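Local structure of nourseothricin acetyltransferase (Streptomyces noursei, 5C82) at residues F30-V38 and N148-A156; M160-L171 and E180-P188. The protein probably transfers an acetyl group to the antibiotic nourseothricin, which would inactivate it and confer resistance. The protein carries 1 engineered substitution. All blocks are in the same frame, centred on the assembly; numbering follows the deposited sequence. Where two conformers were deposited one is given.

Both contacts are partly buried, and their chemistry differs with their place in the fold. Contact 1 joins its elements mostly by side chains: strands 30-32 and 34-38, on either side of a corner, pack on the loop 148-150 and the start of helix 151-156 through aromatic rings, an amide and methyl groups, with two hydrogen bonds across, one of them between main chains. Contact 2 is sheet pairing: strands 163-168 and 182-188 are laced by main-chain bonds at the edge of the mixed sheet, where a second subunit continues the ladder. The helix of contact 1 is followed, after a short loop, by strand 163-168. The two contacts meet where N148 touches 180-181 and V38 packs on Q181 and L183.

Contact 1: F30-V38 and N148-A156; sequences FTTDTVFRV and NVNAPAIHA
F36 is held twice by N148, and its ring lies against the first turns of helix 151-156. F36 N donates to N148 O (3.0 Å), and N148 ND2 returns a bond to F36 O (2.8 Å) that is nearly straight, with the acceptor in the plane of the amide. N148 manages this by folding its side chain over its own main chain, CG between backbone N and carbonyl carbon (chi1 73°). The other end of that amide, OD1, probably accepts from Q181 N, which would fix its rotation from both sides.

The F36 ring turns its edge to A151 CA, while CE1 lies 3.8 Å from I154 CG2. Its CZ reaches H155 NE2 at 3.8 Å, the two ring planes inclined at 50°. The imidazole NE2 is bonded to E49, whose carboxylate also takes T34 OG1, so one acid ties this strand and the helix together.

At the opposite end, F30 stacks on the N150 side chain: ring and amide planes are only 9° apart, and N150 OD1 sits 3.6 Å above the centre of the F30 ring. N150 is the N-cap residue, and the same OD1 weakly accepts from A153 N. A tartrate, probably from the crystallisation liquor, lies close to N150. T32 CG2 fills in at the ring edge and touches V149 O (3.3 Å), and V35 CG1 packs on V149 CB (3.8 Å).

Strand 141-147 followed by helix 151-158 is consistent with the beta5-alpha4 unit (motif B) of GNAT enzymes. Strand 34-38 passes the helix nearly at right angles, as an outer strand of a three-stranded antiparallel sheet with 44-58 in its middle; on the side of the large mixed sheet, I154 rests on V146 of strand 141-147 and L183 of strand 182-188.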
loop_
_atom_site.group_PDB
_atom_site.type_symbol
_atom_site.label_atom_id
_atom_site.label_comp_id
_atom_site.label_asym_id
_atom_site.label_seq_id
_atom_site.Cartn_x
_atom_site.Cartn_y
_atom_site.Cartn_z
ATOM N N PHE A 30 1.691 -17.807 15.295
ATOM C CA PHE A 30 0.667 -18.780 14.885
ATOM C C PHE A 30 1.319 -19.941 14.131
ATOM O O PHE A 30 2.393 -19.784 13.547
ATOM C CB PHE A 30 -0.403 -18.105 13.987
ATOM C CG PHE A 30 0.123 -17.549 12.683
ATOM C CD1 PHE A 30 0.546 -16.227 12.593
ATOM C CD2 PHE A 30 0.136 -18.330 11.529
ATOM C CE1 PHE A 30 1.017 -15.709 11.383
ATOM C CE2 PHE A 30 0.582 -17.798 10.311
ATOM C CZ PHE A 30 1.058 -16.508 10.262
ATOM N N THR A 31 0.630 -21.076 14.112
ATOM C CA THR A 31 1.000 -22.290 13.401
ATOM C C THR A 31 -0.142 -22.558 12.403
ATOM O O THR A 31 -1.319 -22.395 12.739
ATOM C CB THR A 31 1.277 -23.431 14.389
ATOM O OG1 THR A 31 2.345 -23.032 15.259
ATOM C CG2 THR A 31 1.661 -24.724 13.700
ATOM N N THR A 32 0.212 -22.899 11.165
ATOM C CA THR A 32 -0.789 -23.148 10.138
ATOM C C THR A 32 -0.427 -24.357 9.274
ATOM O O THR A 32 0.742 -24.560 8.961
ATOM C CB THR A 32 -1.059 -21.850 9.324
ATOM O OG1 THR A 32 -2.069 -22.093 8.339
ATOM C CG2 THR A 32 0.206 -21.257 8.681
ATOM N N ASP A 33 -1.453 -25.142 8.889
ATOM C CA ASP A 33 -1.328 -26.337 8.042
ATOM C C ASP A 33 -1.481 -25.957 6.560
ATOM O O ASP A 33 -1.301 -26.811 5.691
ATOM C CB ASP A 33 -2.409 -27.378 8.426
ATOM C CG ASP A 33 -2.358 -27.883 9.856
ATOM O OD1 ASP A 33 -1.301 -28.417 10.262
ATOM O OD2 ASP A 33 -3.389 -27.794 10.554
ATOM N N THR A 34 -1.843 -24.685 6.270
ATOM C CA THR A 34 -2.060 -24.188 4.890
ATOM C C THR A 34 -1.528 -22.764 4.752
ATOM O O THR A 34 -1.314 -22.105 5.762
ATOM C CB THR A 34 -3.557 -24.212 4.450
ATOM O OG1 THR A 34 -4.283 -23.242 5.183
ATOM C CG2 THR A 34 -4.234 -25.564 4.600
ATOM N N VAL A 35 -1.311 -22.301 3.501
ATOM C CA VAL A 35 -0.869 -20.941 3.157
ATOM C C VAL A 35 -1.561 -20.582 1.853
ATOM O O VAL A 35 -1.990 -21.476 1.118
ATOM C CB VAL A 35 0.694 -20.723 3.040
ATOM C CG1 VAL A 35 1.427 -21.020 4.355
ATOM C CG2 VAL A 35 1.307 -21.510 1.868
ATOM N N PHE A 36 -1.678 -19.292 1.560
ATOM C CA PHE A 36 -2.224 -18.868 0.275
ATOM C C PHE A 36 -1.009 -18.571 -0.572
ATOM O O PHE A 36 -0.194 -17.705 -0.214
ATOM C CB PHE A 36 -3.165 -17.668 0.399
ATOM C CG PHE A 36 -4.554 -18.035 0.886
ATOM C CD1 PHE A 36 -4.820 -18.175 2.246
ATOM C CD2 PHE A 36 -5.608 -18.201 -0.018
ATOM C CE1 PHE A 36 -6.109 -18.492 2.695
ATOM C CE2 PHE A 36 -6.896 -18.512 0.430
ATOM C CZ PHE A 36 -7.144 -18.643 1.787
ATOM N N ARG A 37 -0.802 -19.416 -1.590
ATOM C CA ARG A 37 0.301 -19.294 -2.536
ATOM C C ARG A 37 -0.129 -18.247 -3.533
ATOM O O ARG A 37 -1.258 -18.293 -4.049
ATOM C CB ARG A 37 0.575 -20.640 -3.254
ATOM C CG ARG A 37 1.778 -20.590 -4.215
ATOM C CD ARG A 37 2.068 -21.949 -4.812
ATOM N NE ARG A 37 2.694 -22.847 -3.838
ATOM C CZ ARG A 37 2.746 -24.171 -3.959
ATOM N NH1 ARG A 37 2.198 -24.773 -5.010
ATOM N NH2 ARG A 37 3.330 -24.905 -3.021
ATOM N N VAL A 38 0.758 -17.272 -3.753
ATOM C CA VAL A 38 0.538 -16.164 -4.667
ATOM C C VAL A 38 1.339 -16.447 -5.945
ATOM O O VAL A 38 2.547 -16.681 -5.881
ATOM C CB VAL A 38 0.896 -14.787 -4.027
ATOM C CG1 VAL A 38 0.781 -13.665 -5.042
ATOM C CG2 VAL A 38 0.030 -14.496 -2.802
ATOM N N ASN A 148 0.357 -13.558 3.393
ATOM C CA ASN A 148 -0.224 -14.678 2.661
ATOM C C ASN A 148 -0.100 -16.025 3.431
ATOM O O ASN A 148 -0.895 -16.947 3.210
ATOM C CB ASN A 148 0.430 -14.771 1.266
ATOM C CG ASN A 148 1.836 -15.296 1.349
ATOM O OD1 ASN A 148 2.712 -14.674 1.937
ATOM N ND2 ASN A 148 2.039 -16.530 0.922
ATOM N N VAL A 149 0.908 -16.139 4.304
ATOM C CA VAL A 149 1.108 -17.360 5.095
ATOM C C VAL A 149 0.120 -17.455 6.258
ATOM O O VAL A 149 -0.087 -18.558 6.782
ATOM C CB VAL A 149 2.567 -17.596 5.541
ATOM C CG1 VAL A 149 3.483 -17.790 4.325
ATOM C CG2 VAL A 149 3.076 -16.499 6.479
ATOM N N ASN A 150 -0.525 -16.311 6.636
ATOM C CA ASN A 150 -1.524 -16.305 7.708
ATOM C C ASN A 150 -2.918 -16.761 7.216
ATOM O O ASN A 150 -3.883 -16.014 7.333
ATOM C CB ASN A 150 -1.574 -14.953 8.454
ATOM C CG ASN A 150 -2.054 -15.050 9.895
ATOM O OD1 ASN A 150 -2.664 -16.020 10.319
ATOM N ND2 ASN A 150 -1.789 -14.042 10.701
ATOM N N ALA A 151 -3.028 -18.013 6.705
ATOM C CA ALA A 151 -4.314 -18.607 6.259
ATOM C C ALA A 151 -5.447 -18.487 7.345
ATOM O O ALA A 151 -6.556 -18.108 6.985
ATOM C CB ALA A 151 -4.122 -20.067 5.843
ATOM N N PRO A 152 -5.191 -18.723 8.662
ATOM C CA PRO A 152 -6.271 -18.553 9.664
ATOM C C PRO A 152 -6.808 -17.126 9.856
ATOM O O PRO A 152 -7.985 -16.970 10.135
ATOM C CB PRO A 152 -5.633 -19.070 10.969
ATOM C CG PRO A 152 -4.476 -19.977 10.498
ATOM C CD PRO A 152 -3.952 -19.223 9.311
ATOM N N ALA A 153 -5.953 -16.093 9.778
ATOM C CA ALA A 153 -6.408 -14.711 9.912
ATOM C C ALA A 153 -7.157 -14.348 8.655
ATOM O O ALA A 153 -8.186 -13.695 8.760
ATOM C CB ALA A 153 -5.234 -13.767 10.108
ATOM N N ILE A 154 -6.674 -14.819 7.479
ATOM C CA ILE A 154 -7.302 -14.561 6.178
ATOM C C ILE A 154 -8.739 -15.091 6.187
ATOM O O ILE A 154 -9.661 -14.350 5.865
ATOM C CB ILE A 154 -6.454 -15.077 4.974
ATOM C CG1 ILE A 154 -5.160 -14.246 4.829
ATOM C CG2 ILE A 154 -7.269 -15.047 3.667
ATOM C CD1 ILE A 154 -3.998 -14.952 4.107
ATOM N N HIS A 155 -8.917 -16.337 6.621
ATOM C CA HIS A 155 -10.242 -16.951 6.729
ATOM C C HIS A 155 -11.081 -16.230 7.778
ATOM O O HIS A 155 -12.254 -15.964 7.504
ATOM C CB HIS A 155 -10.128 -18.445 7.043
ATOM C CG HIS A 155 -9.900 -19.292 5.823
ATOM N ND1 HIS A 155 -10.888 -19.465 4.872
ATOM C CD2 HIS A 155 -8.827 -20.039 5.477
ATOM C CE1 HIS A 155 -10.382 -20.289 3.969
ATOM N NE2 HIS A 155 -9.147 -20.668 4.296
ATOM N N ALA A 156 -10.464 -15.823 8.925
ATOM C CA ALA A 156 -11.186 -15.078 9.987
ATOM C C ALA A 156 -11.695 -13.702 9.493
ATOM O O ALA A 156 -12.819 -13.308 9.822
ATOM C CB ALA A 156 -10.313 -14.922 11.225
#

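Contact 2: M160-L171 and E180-P188; sequences MGFTLCGLDTAL and EQALYMSMP
Y184 lies along strand 163-168, its CD2 3.6 Å from L167 N and its hydroxyl OH 3.4 Å from D168 CB. At the other end M187 covers F162: its CB stands over one face, 3.9 Å from the ring centroid, and its selenium (this is selenomethionine) adds a Met-aromatic contact. With CG anti to the backbone N (chi1 -169°), the M187 chain extends to G161 and brings SE to 3.3 Å from M160 O. L171 CD2 packs on A182 CB (3.6 Å).

The antiparallel ladder positions Y184 and M187: T163 pairs with S186 and D168 with A182, each in both directions. Between them C165 and G166 both face Y184 in a classic beta bulge; Y184 O takes a nearly straight bond from C165 N (2.8 Å) and a weak one from G166 N, and Y184 N bonds to G166 O. This antiparallel pair ends the GNAT fold.

Water 1 links T163 OG1 and S186 OG, its oxygen 2.7 Å from S186 OG. D168 OD1 accepts from A170 N in an Asx turn, while OD2 forms a salt bridge to R105 of the second subunit; separately, a strand of that subunit pairs antiparallel with G166-D168, extending the sheet. On the inner side, strand 182-188 bonds to strand 141-147, and the Y184 ring meets W143.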
loop_
_atom_site.group_PDB
_atom_site.type_symbol
_atom_site.label_atom_id
_atom_site.label_comp_id
_atom_site.label_asym_id
_atom_site.label_seq_id
_atom_site.Cartn_x
_atom_site.Cartn_y
_atom_site.Cartn_z
HETATM N N MSE A 160 -15.575 -11.879 8.736
HETATM C CA MSE A 160 -15.866 -10.626 9.435
HETATM C C MSE A 160 -16.382 -9.569 8.423
HETATM O O MSE A 160 -16.592 -8.407 8.801
HETATM C CB MSE A 160 -14.604 -10.085 10.118
HETATM C CG MSE A 160 -14.359 -10.660 11.496
HETATM SE SE MSE A 160 -12.768 -9.816 12.208
HETATM C CE MSE A 160 -12.167 -11.299 13.275
ATOM N N GLY A 161 -16.523 -9.963 7.154
ATOM C CA GLY A 161 -17.029 -9.076 6.106
ATOM C C GLY A 161 -16.011 -8.491 5.139
ATOM O O GLY A 161 -16.386 -7.738 4.230
ATOM N N PHE A 162 -14.716 -8.795 5.337
ATOM C CA PHE A 162 -13.643 -8.343 4.436
ATOM C C PHE A 162 -13.542 -9.262 3.225
ATOM O O PHE A 162 -13.938 -10.439 3.284
ATOM C CB PHE A 162 -12.270 -8.332 5.160
ATOM C CG PHE A 162 -12.154 -7.259 6.217
ATOM C CD1 PHE A 162 -12.630 -7.475 7.512
ATOM C CD2 PHE A 162 -11.555 -6.038 5.928
ATOM C CE1 PHE A 162 -12.521 -6.474 8.492
ATOM C CE2 PHE A 162 -11.460 -5.029 6.908
ATOM C CZ PHE A 162 -11.929 -5.260 8.181
ATOM N N THR A 163 -13.042 -8.709 2.109
ATOM C CA THR A 163 -12.742 -9.467 0.889
ATOM C C THR A 163 -11.419 -8.927 0.355
ATOM O O THR A 163 -11.086 -7.767 0.601
ATOM C CB THR A 163 -13.834 -9.348 -0.195
ATOM O OG1 THR A 163 -13.935 -7.989 -0.579
ATOM C CG2 THR A 163 -15.194 -9.892 0.234
ATOM N N LEU A 164 -10.676 -9.754 -0.373
ATOM C CA LEU A 164 -9.414 -9.365 -0.993
ATOM C C LEU A 164 -9.632 -8.135 -1.882
ATOM O O LEU A 164 -10.537 -8.144 -2.706
ATOM C CB LEU A 164 -8.898 -10.544 -1.842
ATOM C CG LEU A 164 -7.513 -10.406 -2.447
ATOM C CD1 LEU A 164 -6.406 -10.527 -1.342
ATOM C CD2 LEU A 164 -7.311 -11.465 -3.494
ATOM N N CYS A 165 -8.825 -7.078 -1.702
ATOM C CA CYS A 165 -8.947 -5.865 -2.510
ATOM C C CYS A 165 -7.637 -5.530 -3.228
ATOM O O CYS A 165 -7.561 -4.573 -3.979
ATOM C CB CYS A 165 -9.454 -4.695 -1.675
ATOM S SG CYS A 165 -8.254 -4.051 -0.496
ATOM N N GLY A 166 -6.614 -6.321 -2.971
ATOM C CA GLY A 166 -5.318 -6.126 -3.585
ATOM C C GLY A 166 -4.244 -6.912 -2.873
ATOM O O GLY A 166 -4.541 -7.779 -2.036
ATOM N N LEU A 167 -2.983 -6.600 -3.221
ATOM C CA LEU A 167 -1.796 -7.245 -2.676
ATOM C C LEU A 167 -0.543 -6.462 -3.048
ATOM O O LEU A 167 -0.594 -5.633 -3.954
ATOM C CB LEU A 167 -1.674 -8.724 -3.163
ATOM C CG LEU A 167 -1.238 -9.007 -4.624
ATOM C CD1 LEU A 167 -0.750 -10.422 -4.776
ATOM C CD2 LEU A 167 -2.387 -8.898 -5.573
ATOM N N ASP A 168 0.572 -6.739 -2.364
ATOM C CA ASP A 168 1.898 -6.200 -2.700
ATOM C C ASP A 168 2.916 -7.312 -2.470
ATOM O O ASP A 168 3.288 -7.594 -1.328
ATOM C CB ASP A 168 2.261 -4.908 -1.932
ATOM C CG ASP A 168 3.560 -4.229 -2.423
ATOM O OD1 ASP A 168 4.319 -4.858 -3.212
ATOM O OD2 ASP A 168 3.817 -3.097 -2.021
ATOM N N THR A 169 3.403 -7.903 -3.569
ATOM C CA THR A 169 4.363 -9.010 -3.532
ATOM C C THR A 169 5.764 -8.582 -3.134
ATOM O O THR A 169 6.627 -9.427 -2.877
ATOM C CB THR A 169 4.396 -9.743 -4.909
ATOM O OG1 THR A 169 4.848 -8.830 -5.906
ATOM C CG2 THR A 169 3.051 -10.347 -5.301
ATOM N N ALA A 170 6.009 -7.273 -3.132
ATOM C CA ALA A 170 7.326 -6.708 -2.866
ATOM C C ALA A 170 7.465 -6.104 -1.469
ATOM O O ALA A 170 8.583 -5.770 -1.084
ATOM C CB ALA A 170 7.639 -5.666 -3.938
ATOM N N LEU A 171 6.341 -5.970 -0.702
ATOM C CA LEU A 171 6.310 -5.372 0.642
ATOM C C LEU A 171 7.345 -5.934 1.606
ATOM O O LEU A 171 7.923 -5.155 2.366
ATOM C CB LEU A 171 4.909 -5.388 1.319
ATOM C CG LEU A 171 4.776 -4.337 2.491
ATOM C CD1 LEU A 171 4.836 -2.845 1.983
ATOM C CD2 LEU A 171 3.540 -4.575 3.367
ATOM N N GLU A 180 7.254 -13.999 1.584
ATOM C CA GLU A 180 5.831 -13.791 1.842
ATOM C C GLU A 180 5.337 -12.586 1.032
ATOM O O GLU A 180 6.138 -11.754 0.599
ATOM C CB GLU A 180 5.564 -13.574 3.338
ATOM C CG GLU A 180 5.950 -14.759 4.213
ATOM C CD GLU A 180 6.080 -14.439 5.689
ATOM O OE1 GLU A 180 5.248 -13.667 6.223
ATOM O OE2 GLU A 180 7.010 -14.987 6.322
ATOM N N GLN A 181 4.019 -12.494 0.800
ATOM C CA GLN A 181 3.458 -11.360 0.045
ATOM C C GLN A 181 2.440 -10.684 0.943
ATOM O O GLN A 181 1.792 -11.357 1.770
ATOM C CB GLN A 181 2.794 -11.819 -1.274
ATOM C CG GLN A 181 3.760 -12.525 -2.288
ATOM C CD GLN A 181 4.168 -13.913 -1.855
ATOM O OE1 GLN A 181 3.327 -14.746 -1.457
ATOM N NE2 GLN A 181 5.473 -14.159 -1.810
ATOM N N ALA A 182 2.304 -9.364 0.809
ATOM C CA ALA A 182 1.294 -8.673 1.614
ATOM C C ALA A 182 -0.068 -8.797 0.905
ATOM O O ALA A 182 -0.151 -8.570 -0.285
ATOM C CB ALA A 182 1.678 -7.212 1.794
ATOM N N LEU A 183 -1.098 -9.234 1.600
ATOM C CA LEU A 183 -2.428 -9.322 1.003
ATOM C C LEU A 183 -3.273 -8.218 1.602
ATOM O O LEU A 183 -3.213 -7.964 2.822
ATOM C CB LEU A 183 -3.098 -10.693 1.202
ATOM C CG LEU A 183 -2.351 -11.955 0.734
ATOM C CD1 LEU A 183 -3.202 -13.182 0.999
ATOM C CD2 LEU A 183 -1.900 -11.881 -0.774
ATOM N N TYR A 184 -4.043 -7.549 0.738
ATOM C CA TYR A 184 -4.885 -6.431 1.137
ATOM C C TYR A 184 -6.355 -6.801 1.137
ATOM O O TYR A 184 -6.823 -7.453 0.208
ATOM C CB TYR A 184 -4.585 -5.199 0.266
ATOM C CG TYR A 184 -3.139 -4.730 0.344
ATOM C CD1 TYR A 184 -2.416 -4.831 1.528
ATOM C CD2 TYR A 184 -2.538 -4.073 -0.729
ATOM C CE1 TYR A 184 -1.115 -4.350 1.622
ATOM C CE2 TYR A 184 -1.228 -3.601 -0.646
ATOM C CZ TYR A 184 -0.519 -3.755 0.529
ATOM O OH TYR A 184 0.760 -3.271 0.653
HETATM N N MSE A 185 -7.064 -6.478 2.244
HETATM C CA MSE A 185 -8.493 -6.790 2.357
HETATM C C MSE A 185 -9.262 -5.579 2.824
HETATM O O MSE A 185 -8.768 -4.790 3.635
HETATM C CB MSE A 185 -8.754 -8.009 3.273
HETATM C CG MSE A 185 -7.951 -9.270 2.881
HETATM SE SE MSE A 185 -8.337 -10.777 4.012
HETATM C CE MSE A 185 -10.171 -11.276 3.272
ATOM N N SER A 186 -10.460 -5.405 2.293
ATOM C CA SER A 186 -11.260 -4.262 2.673
ATOM C C SER A 186 -12.701 -4.643 2.940
ATOM O O SER A 186 -13.178 -5.684 2.486
ATOM C CB SER A 186 -11.186 -3.156 1.624
ATOM O OG SER A 186 -11.778 -3.585 0.408
HETATM N N MSE A 187 -13.391 -3.751 3.651
HETATM C CA MSE A 187 -14.799 -3.874 3.968
HETATM C C MSE A 187 -15.411 -2.495 3.866
HETATM O O MSE A 187 -14.854 -1.596 4.496
HETATM C CB MSE A 187 -14.941 -4.366 5.415
HETATM C CG MSE A 187 -16.301 -4.764 5.764
HETATM SE SE MSE A 187 -16.326 -5.365 7.588
HETATM C CE MSE A 187 -16.303 -3.658 8.561
ATOM N N PRO A 188 -16.574 -2.294 3.181
ATOM C CA PRO A 188 -17.228 -0.975 3.239
ATOM C C PRO A 188 -17.686 -0.706 4.682
ATOM O O PRO A 188 -18.048 -1.644 5.404
ATOM C CB PRO A 188 -18.427 -1.113 2.291
ATOM C CG PRO A 188 -18.682 -2.554 2.173
ATOM C CD PRO A 188 -17.379 -3.263 2.412
HETATM O O HOH W 1 -13.065 -5.567 -0.829
HETATM O O HOH W 2 7.662 -12.570 -2.550
HETATM O O HOH W 3 7.171 -9.497 -0.211
#